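Local coordinates for protein histone-lysine N-methyltransferase SETMAR (Homo sapiens, PDB 3F2K) that methylates histone H3, binds DNA through its mariner transposase domain, and takes part in double-strand break repair, at residues 29-34 with 208-213. Sequence-based numbering, arbitrary orientation.
Sequences PFLDRI and NQLISR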
loop_
_atom_site.group_PDB
_atom_site.type_symbol
_atom_site.label_atom_id
_atom_site.label_comp_id
_atom_site.label_asym_id
_atom_site.label_seq_id
_atom_site.Cartn_x
_atom_site.Cartn_y
_atom_site.Cartn_z
ATOM N N PRO A 29 -2.934 -18.780 -7.898
ATOM C CA PRO A 29 -2.015 -17.664 -7.634
ATOM C C PRO A 29 -2.600 -16.363 -8.161
ATOM O O PRO A 29 -3.106 -16.300 -9.320
ATOM C CB PRO A 29 -0.731 -18.055 -8.379
ATOM C CG PRO A 29 -0.840 -19.551 -8.509
ATOM C CD PRO A 29 -2.270 -19.894 -8.611
ATOM N N PHE A 30 -2.559 -15.357 -7.288
ATOM C CA PHE A 30 -3.095 -14.036 -7.593
ATOM C C PHE A 30 -2.167 -12.843 -7.261
ATOM O O PHE A 30 -2.551 -11.693 -7.496
ATOM C CB PHE A 30 -4.403 -13.842 -6.818
ATOM C CG PHE A 30 -4.224 -13.846 -5.342
ATOM C CD1 PHE A 30 -3.925 -12.638 -4.648
ATOM C CD2 PHE A 30 -4.400 -15.031 -4.611
ATOM C CE1 PHE A 30 -3.755 -12.640 -3.214
ATOM C CE2 PHE A 30 -4.283 -15.038 -3.231
ATOM C CZ PHE A 30 -3.945 -13.842 -2.519
ATOM N N LEU A 31 -0.959 -13.106 -6.755
ATOM C CA LEU A 31 -0.046 -11.985 -6.399
ATOM C C LEU A 31 0.162 -10.964 -7.500
ATOM O O LEU A 31 0.258 -9.769 -7.212
ATOM C CB LEU A 31 1.325 -12.450 -5.809
ATOM C CG LEU A 31 1.207 -13.303 -4.525
ATOM C CD1 LEU A 31 2.559 -13.562 -3.913
ATOM C CD2 LEU A 31 0.314 -12.747 -3.395
ATOM N N ASP A 32 0.270 -11.458 -8.746
ATOM C CA ASP A 32 0.470 -10.644 -9.945
ATOM C C ASP A 32 -0.666 -9.639 -10.216
ATOM O O ASP A 32 -0.439 -8.640 -10.934
ATOM C CB ASP A 32 0.722 -11.559 -11.191
ATOM C CG ASP A 32 -0.567 -12.287 -11.716
ATOM O OD1 ASP A 32 -1.283 -12.996 -10.983
ATOM O OD2 ASP A 32 -0.858 -12.170 -12.931
ATOM N N ARG A 33 -1.846 -9.899 -9.651
ATOM C CA ARG A 33 -3.011 -9.021 -9.866
ATOM C C ARG A 33 -3.141 -8.002 -8.727
ATOM O O ARG A 33 -3.919 -7.056 -8.826
ATOM C CB ARG A 33 -4.307 -9.846 -10.006
ATOM C CG ARG A 33 -4.248 -10.947 -11.141
ATOM C CD ARG A 33 -5.345 -12.046 -10.898
ATOM N NE ARG A 33 -6.648 -11.437 -10.728
ATOM C CZ ARG A 33 -7.668 -12.044 -10.200
ATOM N NH1 ARG A 33 -7.549 -13.306 -9.801
ATOM N NH2 ARG A 33 -8.839 -11.404 -10.081
ATOM N N ILE A 34 -2.286 -8.107 -7.714
ATOM C CA ILE A 34 -2.422 -7.137 -6.580
ATOM C C ILE A 34 -1.967 -5.741 -6.922
ATOM O O ILE A 34 -0.888 -5.570 -7.507
ATOM C CB ILE A 34 -1.656 -7.614 -5.302
ATOM C CG1 ILE A 34 -2.366 -8.804 -4.690
ATOM C CG2 ILE A 34 -1.687 -6.446 -4.187
ATOM C CD1 ILE A 34 -1.582 -9.547 -3.598
ATOM N N ASN A 208 5.907 -10.218 -3.348
ATOM C CA ASN A 208 6.248 -11.666 -3.203
ATOM C C ASN A 208 6.510 -12.130 -1.746
ATOM O O ASN A 208 6.160 -13.267 -1.350
ATOM C CB ASN A 208 7.311 -12.028 -4.246
ATOM C CG ASN A 208 6.680 -12.121 -5.633
ATOM O OD1 ASN A 208 5.841 -13.003 -5.873
ATOM N ND2 ASN A 208 7.059 -11.218 -6.560
ATOM N N GLN A 209 6.982 -11.191 -0.944
ATOM C CA GLN A 209 7.187 -11.447 0.499
ATOM C C GLN A 209 5.892 -11.770 1.203
ATOM O O GLN A 209 5.953 -12.340 2.262
ATOM C CB GLN A 209 7.871 -10.279 1.174
ATOM C CG GLN A 209 9.363 -10.424 0.949
ATOM C CD GLN A 209 10.187 -9.279 1.482
ATOM O OE1 GLN A 209 9.657 -8.329 2.009
ATOM N NE2 GLN A 209 11.521 -9.392 1.342
ATOM N N LEU A 210 4.722 -11.416 0.627
ATOM C CA LEU A 210 3.472 -11.721 1.314
ATOM C C LEU A 210 3.328 -13.179 1.739
ATOM O O LEU A 210 2.768 -13.455 2.840
ATOM C CB LEU A 210 2.217 -11.343 0.464
ATOM C CG LEU A 210 1.880 -9.857 0.320
ATOM C CD1 LEU A 210 0.825 -9.667 -0.792
ATOM C CD2 LEU A 210 1.303 -9.348 1.696
ATOM N N ILE A 211 3.708 -14.113 0.862
ATOM C CA ILE A 211 3.525 -15.524 1.186
ATOM C C ILE A 211 4.283 -15.894 2.452
ATOM O O ILE A 211 3.731 -16.507 3.396
ATOM C CB ILE A 211 3.969 -16.423 0.039
ATOM C CG1 ILE A 211 3.181 -16.026 -1.209
ATOM C CG2 ILE A 211 3.634 -17.896 0.375
ATOM C CD1 ILE A 211 1.739 -16.349 -1.005
ATOM N N SER A 212 5.525 -15.470 2.497
ATOM C CA SER A 212 6.357 -15.764 3.685
ATOM C C SER A 212 5.818 -15.094 4.960
ATOM O O SER A 212 5.833 -15.715 6.058
ATOM C CB SER A 212 7.855 -15.465 3.428
ATOM O OG SER A 212 8.089 -14.091 3.212
ATOM N N ARG A 213 5.290 -13.875 4.833
ATOM C CA ARG A 213 4.745 -13.153 5.975
ATOM C C ARG A 213 3.401 -13.745 6.450
ATOM O O ARG A 213 3.163 -13.850 7.689
ATOM C CB ARG A 213 4.539 -11.692 5.632
ATOM C CG ARG A 213 5.907 -10.975 5.559
ATOM C CD ARG A 213 5.693 -9.540 5.238
ATOM N NE ARG A 213 6.982 -8.859 5.305
ATOM C CZ ARG A 213 7.392 -8.084 6.303
ATOM N NH1 ARG A 213 6.592 -7.820 7.332
ATOM N NH2 ARG A 213 8.636 -7.550 6.258
#
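The ring of Phe30 has Leu31 CD2 over one face, with Phe30 CE1 the nearest ring atom at 4.1 Å. Ile34 CD1 sits beside the ring at its rim, 3.8 Å from Phe30 CE1. Arg24 makes a cation-pi contact with this ring. The ring lies behind Leu31 and Ile34 and meets helix 202-219 at Trp214, not through 208-213. The second flat group, the Asn208 amide, lies at the exposed side. Here the transposase domain, with its RNase H-like fold, packs helix 202-219 on the 3-10 turn that leads into strand 34-43. Ile34 N closes that turn on Leu31 O at 3.1 Å, and both residues point toward the helix.

The contact across is apolar. Leu31 contributes the largest share, and its CG stands beside the backbone N, anti to the carbonyl carbon (chi1 -59°). Its two methyls divide the helix between them. CD2 reaches Leu210, while CD1 crosses obliquely to Ile211 and lies 3.7 Å from Ile211 CG1. Leu210 and Ile34 meet tip to tip, CD1 to CD1, at 3.7 Å. Both also touch Leu128 of strand 126-128, so this buried end continues into the sheet that carries the magnesium ligand Asp38.

Asn208 ND2 is hydrogen-bonded to Ala204 O, one turn back. Asn208 OD1 lies 3.9 Å from Leu31 CD1, a van der Waals contact.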